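Local coordinates for alpha-catenin-like protein hmp-1 (Caenorhabditis elegans, PDB 5H5M) that links the cadherin–catenin complex of adherens junctions to actin filaments, supporting cell migration during body enclosure and cell-shape change during elongation of the worm embryo, at residues V290-D295 / I316-R321; S304-T309 / H371-N376. All coordinates share one frame; numbering follows the deposited sequence.

Overall arrangement
Three successive helices of the M domain, 276-300, 305-339 and 345-374, are tied together by the two contacts. From the N terminus, the chain reaches 290-295 on helix 276-300, passes a short turn into 304-309, where Ser304 caps the start of helix 305-339, and continues along that helix to 316-321, where contact 1 closes a helical hairpin. It then runs to the end of that helix and comes back along helix 345-374 to 371-376, where contact 2 closes the longer loop. The segments alternate along the chain, so the two loops cross. Both contacts use helix 305-339, contact 2 at its first turn and contact 1 farther along, their centres about 14 Å apart.

Contact 1: residues V290-D295 / I316-R321; sequences VCDVVD and ILKTQR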
loop_
_atom_site.group_PDB
_atom_site.type_symbol
_atom_site.label_atom_id
_atom_site.label_comp_id
_atom_site.label_asym_id
_atom_site.label_seq_id
_atom_site.Cartn_x
_atom_site.Cartn_y
_atom_site.Cartn_z
ATOM N N VAL A 290 -1.258 -8.821 -6.238
ATOM C CA VAL A 290 -1.083 -9.976 -5.363
ATOM C C VAL A 290 -0.431 -11.134 -6.123
ATOM O O VAL A 290 0.476 -11.790 -5.614
ATOM C CB VAL A 290 -2.432 -10.439 -4.763
ATOM C CG1 VAL A 290 -2.328 -11.855 -4.193
ATOM C CG2 VAL A 290 -2.902 -9.464 -3.703
ATOM N N CYS A 291 -0.885 -11.370 -7.350
ATOM C CA CYS A 291 -0.294 -12.407 -8.193
ATOM C C CYS A 291 1.180 -12.131 -8.481
ATOM O O CYS A 291 2.018 -13.027 -8.361
ATOM C CB CYS A 291 -1.064 -12.541 -9.511
ATOM S SG CYS A 291 -2.751 -13.178 -9.330
ATOM N N ASP A 292 1.490 -10.894 -8.863
ATOM C CA ASP A 292 2.867 -10.502 -9.170
ATOM C C ASP A 292 3.806 -10.710 -7.988
ATOM O O ASP A 292 4.888 -11.283 -8.128
ATOM C CB ASP A 292 2.930 -9.036 -9.601
ATOM C CG ASP A 292 2.348 -8.804 -10.977
ATOM O OD1 ASP A 292 2.239 -9.779 -11.749
ATOM O OD2 ASP A 292 2.005 -7.643 -11.287
ATOM N N VAL A 293 3.377 -10.239 -6.823
ATOM C CA VAL A 293 4.213 -10.219 -5.630
ATOM C C VAL A 293 4.445 -11.620 -5.065
ATOM O O VAL A 293 5.535 -11.932 -4.586
ATOM C CB VAL A 293 3.588 -9.303 -4.552
ATOM C CG1 VAL A 293 4.302 -9.445 -3.226
ATOM C CG2 VAL A 293 3.625 -7.851 -5.013
ATOM N N VAL A 294 3.432 -12.474 -5.136
ATOM C CA VAL A 294 3.563 -13.826 -4.604
ATOM C C VAL A 294 4.354 -14.714 -5.566
ATOM O O VAL A 294 5.181 -15.520 -5.133
ATOM C CB VAL A 294 2.189 -14.461 -4.311
ATOM C CG1 VAL A 294 2.363 -15.865 -3.788
ATOM C CG2 VAL A 294 1.426 -13.625 -3.295
ATOM N N ASP A 295 4.107 -14.556 -6.863
ATOM C CA ASP A 295 4.864 -15.282 -7.884
ATOM C C ASP A 295 6.361 -14.983 -7.795
ATOM O O ASP A 295 7.192 -15.893 -7.860
ATOM C CB ASP A 295 4.350 -14.941 -9.286
ATOM C CG ASP A 295 3.272 -15.899 -9.763
ATOM O OD1 ASP A 295 2.819 -15.761 -10.919
ATOM O OD2 ASP A 295 2.886 -16.797 -8.986
ATOM N N ILE A 316 -4.743 -19.702 -10.341
ATOM C CA ILE A 316 -6.200 -19.755 -10.310
ATOM C C ILE A 316 -6.797 -18.351 -10.258
ATOM O O ILE A 316 -7.727 -18.029 -10.999
ATOM C CB ILE A 316 -6.702 -20.576 -9.107
ATOM C CG1 ILE A 316 -6.312 -22.046 -9.274
ATOM C CG2 ILE A 316 -8.212 -20.438 -8.948
ATOM C CD1 ILE A 316 -6.817 -22.942 -8.166
ATOM N N LEU A 317 -6.254 -17.517 -9.378
ATOM C CA LEU A 317 -6.669 -16.124 -9.288
ATOM C C LEU A 317 -6.429 -15.399 -10.607
ATOM O O LEU A 317 -7.339 -14.787 -11.163
ATOM C CB LEU A 317 -5.922 -15.411 -8.159
ATOM C CG LEU A 317 -6.250 -13.928 -7.977
ATOM C CD1 LEU A 317 -7.725 -13.741 -7.651
ATOM C CD2 LEU A 317 -5.369 -13.298 -6.898
ATOM N N LYS A 318 -5.203 -15.493 -11.111
ATOM C CA LYS A 318 -4.790 -14.733 -12.285
ATOM C C LYS A 318 -5.462 -15.166 -13.588
ATOM O O LYS A 318 -5.918 -14.321 -14.355
ATOM C CB LYS A 318 -3.270 -14.815 -12.456
ATOM C CG LYS A 318 -2.756 -14.050 -13.665
ATOM C CD LYS A 318 -1.299 -13.661 -13.505
ATOM C CE LYS A 318 -0.846 -12.751 -14.637
ATOM N NZ LYS A 318 0.573 -12.331 -14.470
ATOM N N THR A 319 -5.521 -16.470 -13.844
ATOM C CA THR A 319 -5.989 -16.957 -15.141
ATOM C C THR A 319 -7.463 -17.364 -15.157
ATOM O O THR A 319 -8.017 -17.637 -16.223
ATOM C CB THR A 319 -5.151 -18.166 -15.624
ATOM O OG1 THR A 319 -5.470 -19.324 -14.843
ATOM C CG2 THR A 319 -3.665 -17.868 -15.509
ATOM N N GLN A 320 -8.099 -17.411 -13.988
ATOM C CA GLN A 320 -9.513 -17.785 -13.921
ATOM C C GLN A 320 -10.378 -16.759 -13.191
ATOM O O GLN A 320 -11.277 -16.162 -13.787
ATOM C CB GLN A 320 -9.684 -19.151 -13.248
ATOM C CG GLN A 320 -9.125 -20.326 -14.033
ATOM C CD GLN A 320 -9.336 -21.648 -13.320
ATOM O OE1 GLN A 320 -9.892 -21.691 -12.224
ATOM N NE2 GLN A 320 -8.889 -22.733 -13.938
ATOM N N ARG A 321 -10.111 -16.563 -11.902
ATOM C CA ARG A 321 -10.980 -15.754 -11.048
ATOM C C ARG A 321 -11.075 -14.295 -11.501
ATOM O O ARG A 321 -12.161 -13.712 -11.497
ATOM C CB ARG A 321 -10.501 -15.815 -9.595
ATOM C CG ARG A 321 -10.486 -17.223 -9.005
ATOM C CD ARG A 321 -11.881 -17.824 -8.941
ATOM N NE ARG A 321 -11.870 -19.205 -8.470
ATOM C CZ ARG A 321 -11.972 -20.266 -9.268
ATOM N NH1 ARG A 321 -12.094 -20.105 -10.579
ATOM N NH2 ARG A 321 -11.954 -21.491 -8.758
HETATM O O HOH W 1 -0.428 -9.747 -13.188
#
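Leu317 meets Cys291 where helices 276-300 and 305-339 run roughly antiparallel in a helical bundle of the M domain, their local axes at 145° and 10.3 Å apart. CG of Leu317 lies anti to the backbone N (chi1 179°), which puts it 3.8 Å from Cys291 SG. Its branch CD2 comes within 3.6 Å of the same sulfur. This methyl has a looser neighbour in Val290 CG1, at 4.3 Å. Leu317 also packs on Ala365 and Ile369 of helix 345-374, while Val290 rests on Leu241 of helix 237-260, which places this layer inside the bundle. Lys318, the next residue, borders the sulfur from its own backbone end, with CB 3.6 Å from Cys291 SG. Beyond CG its chain is extended, and it crosses the side chain of Asp292 at about a right angle. Lys318 NZ stops 4.1 Å from Asp292 OD1, beyond salt-bridge range, and one water spans the gap, donating to OD1 at 3.0 Å and accepting from NZ at 3.1 Å. The chemistry is thus divided between a buried thiol set against aliphatic carbon and, on the exposed flank, a solvent-mediated pairing of opposite charges that probably adds a mild electrostatic attraction.

Contact 2: residues S304-T309 / H371-N376; sequences SEYTET and HALLMN
Tyr306 reaches Leu373 across a helix-helix contact of the vinculin/alpha-catenin fold, where the first turn of helix 305-339 lies beside the last turn of helix 345-374. CG lies anti to the backbone N (chi1 171°), on a CB that points toward the 371-376 segment, and chi2 of 68° turns the ring so that its edge meets the carbonyls of Leu373 and Met375. Its OH donates to Leu373 O at 3.0 Å, lying in the carbonyl plane on a lone pair, with a C=O...O angle of 113°. Met375 O also sits near the ring plane, 3.1 Å from CD1. The side chain of Leu373 crosses that of Tyr306 obliquely, and its CD2 lies 3.4 Å from the hydroxyl. Met298 of helix 276-300 touches both residues. A phenylalanine in place of Tyr306 would probably leave Leu373 O without this donor and open a small gap beside Leu373 CD2. Ala372 adds a looser approach, CB to Thr309 O at 4.5 Å. Ser304 caps the helix that carries Tyr306 and forms a capping box with Thr307, whose OG1 accepts from Ser304 N at 3.0 Å. One turn past Glu305, Thr309 N and OG1 both donate to Glu305 O from opposite faces of its carbonyl plane, the hydroxyl at 2.6 Å.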
loop_
_atom_site.group_PDB
_atom_site.type_symbol
_atom_site.label_atom_id
_atom_site.label_comp_id
_atom_site.label_asym_id
_atom_site.label_seq_id
_atom_site.Cartn_x
_atom_site.Cartn_y
_atom_site.Cartn_z
ATOM N N SER A 304 10.091 -26.320 -5.299
ATOM C CA SER A 304 9.674 -27.403 -4.418
ATOM C C SER A 304 8.181 -27.658 -4.563
ATOM O O SER A 304 7.501 -26.987 -5.342
ATOM C CB SER A 304 10.010 -27.076 -2.959
ATOM O OG SER A 304 9.290 -25.935 -2.520
ATOM N N GLU A 305 7.671 -28.627 -3.812
ATOM C CA GLU A 305 6.237 -28.875 -3.774
ATOM C C GLU A 305 5.535 -27.666 -3.170
ATOM O O GLU A 305 4.406 -27.342 -3.532
ATOM C CB GLU A 305 5.921 -30.140 -2.977
ATOM C CG GLU A 305 4.441 -30.464 -2.889
ATOM C CD GLU A 305 4.185 -31.861 -2.359
ATOM O OE1 GLU A 305 5.153 -32.645 -2.258
ATOM O OE2 GLU A 305 3.016 -32.173 -2.050
ATOM N N TYR A 306 6.229 -26.991 -2.261
ATOM C CA TYR A 306 5.711 -25.784 -1.635
ATOM C C TYR A 306 5.458 -24.668 -2.641
ATOM O O TYR A 306 4.366 -24.102 -2.685
ATOM C CB TYR A 306 6.675 -25.292 -0.555
ATOM C CG TYR A 306 6.310 -23.934 -0.006
ATOM C CD1 TYR A 306 5.161 -23.763 0.751
ATOM C CD2 TYR A 306 7.115 -22.825 -0.237
ATOM C CE1 TYR A 306 4.819 -22.529 1.255
ATOM C CE2 TYR A 306 6.780 -21.585 0.268
ATOM C CZ TYR A 306 5.633 -21.445 1.015
ATOM O OH TYR A 306 5.290 -20.214 1.521
ATOM N N THR A 307 6.466 -24.350 -3.447
ATOM C CA THR A 307 6.349 -23.246 -4.394
ATOM C C THR A 307 5.351 -23.559 -5.503
ATOM O O THR A 307 4.583 -22.691 -5.910
ATOM C CB THR A 307 7.707 -22.885 -5.024
ATOM O OG1 THR A 307 8.204 -23.995 -5.781
ATOM C CG2 THR A 307 8.712 -22.511 -3.944
ATOM N N GLU A 308 5.348 -24.797 -5.984
ATOM C CA GLU A 308 4.417 -25.185 -7.038
ATOM C C GLU A 308 2.967 -25.104 -6.562
ATOM O O GLU A 308 2.083 -24.704 -7.319
ATOM C CB GLU A 308 4.731 -26.596 -7.546
ATOM C CG GLU A 308 6.043 -26.680 -8.306
ATOM C CD GLU A 308 6.149 -27.921 -9.173
ATOM O OE1 GLU A 308 5.321 -28.843 -9.005
ATOM O OE2 GLU A 308 7.061 -27.971 -10.027
ATOM N N THR A 309 2.735 -25.469 -5.303
ATOM C CA THR A 309 1.395 -25.430 -4.721
ATOM C C THR A 309 0.901 -23.991 -4.584
ATOM O O THR A 309 -0.274 -23.699 -4.812
ATOM C CB THR A 309 1.362 -26.122 -3.341
ATOM O OG1 THR A 309 1.764 -27.490 -3.480
ATOM C CG2 THR A 309 -0.034 -26.083 -2.751
ATOM N N HIS A 371 -3.316 -19.011 2.464
ATOM C CA HIS A 371 -3.383 -20.284 3.163
ATOM C C HIS A 371 -2.284 -21.232 2.679
ATOM O O HIS A 371 -1.612 -21.885 3.484
ATOM C CB HIS A 371 -4.761 -20.921 2.978
ATOM C CG HIS A 371 -4.934 -22.209 3.719
ATOM N ND1 HIS A 371 -4.685 -22.331 5.068
ATOM C CD2 HIS A 371 -5.323 -23.435 3.294
ATOM C CE1 HIS A 371 -4.918 -23.576 5.446
ATOM N NE2 HIS A 371 -5.306 -24.266 4.389
ATOM N N ALA A 372 -2.104 -21.297 1.362
ATOM C CA ALA A 372 -1.069 -22.136 0.764
ATOM C C ALA A 372 0.331 -21.737 1.235
ATOM O O ALA A 372 1.201 -22.590 1.397
ATOM C CB ALA A 372 -1.151 -22.073 -0.757
ATOM N N LEU A 373 0.539 -20.443 1.455
ATOM C CA LEU A 373 1.832 -19.934 1.906
ATOM C C LEU A 373 2.164 -20.394 3.324
ATOM O O LEU A 373 3.329 -20.403 3.726
ATOM C CB LEU A 373 1.854 -18.406 1.832
ATOM C CG LEU A 373 1.944 -17.802 0.428
ATOM C CD1 LEU A 373 1.487 -16.360 0.444
ATOM C CD2 LEU A 373 3.362 -17.903 -0.106
ATOM N N LEU A 374 1.133 -20.777 4.075
ATOM C CA LEU A 374 1.304 -21.289 5.433
ATOM C C LEU A 374 1.724 -22.757 5.440
ATOM O O LEU A 374 2.442 -23.199 6.336
ATOM C CB LEU A 374 0.011 -21.120 6.235
ATOM C CG LEU A 374 -0.457 -19.686 6.478
ATOM C CD1 LEU A 374 -1.798 -19.680 7.196
ATOM C CD2 LEU A 374 0.591 -18.906 7.260
ATOM N N MET A 375 1.269 -23.508 4.443
ATOM C CA MET A 375 1.574 -24.932 4.343
ATOM C C MET A 375 3.024 -25.177 3.931
ATOM O O MET A 375 3.335 -25.205 2.741
ATOM C CB MET A 375 0.633 -25.608 3.342
ATOM C CG MET A 375 -0.843 -25.323 3.572
ATOM S SD MET A 375 -1.323 -25.591 5.288
ATOM C CE MET A 375 -1.014 -27.349 5.442
ATOM N N ASN A 376 3.912 -25.340 4.912
ATOM C CA ASN A 376 5.321 -25.615 4.628
ATOM C C ASN A 376 5.776 -26.944 5.221
ATOM O O ASN A 376 6.944 -27.102 5.583
ATOM C CB ASN A 376 6.226 -24.491 5.153
ATOM C CG ASN A 376 5.605 -23.112 5.008
ATOM O OD1 ASN A 376 4.713 -22.898 4.190
ATOM N ND2 ASN A 376 6.103 -22.157 5.787
#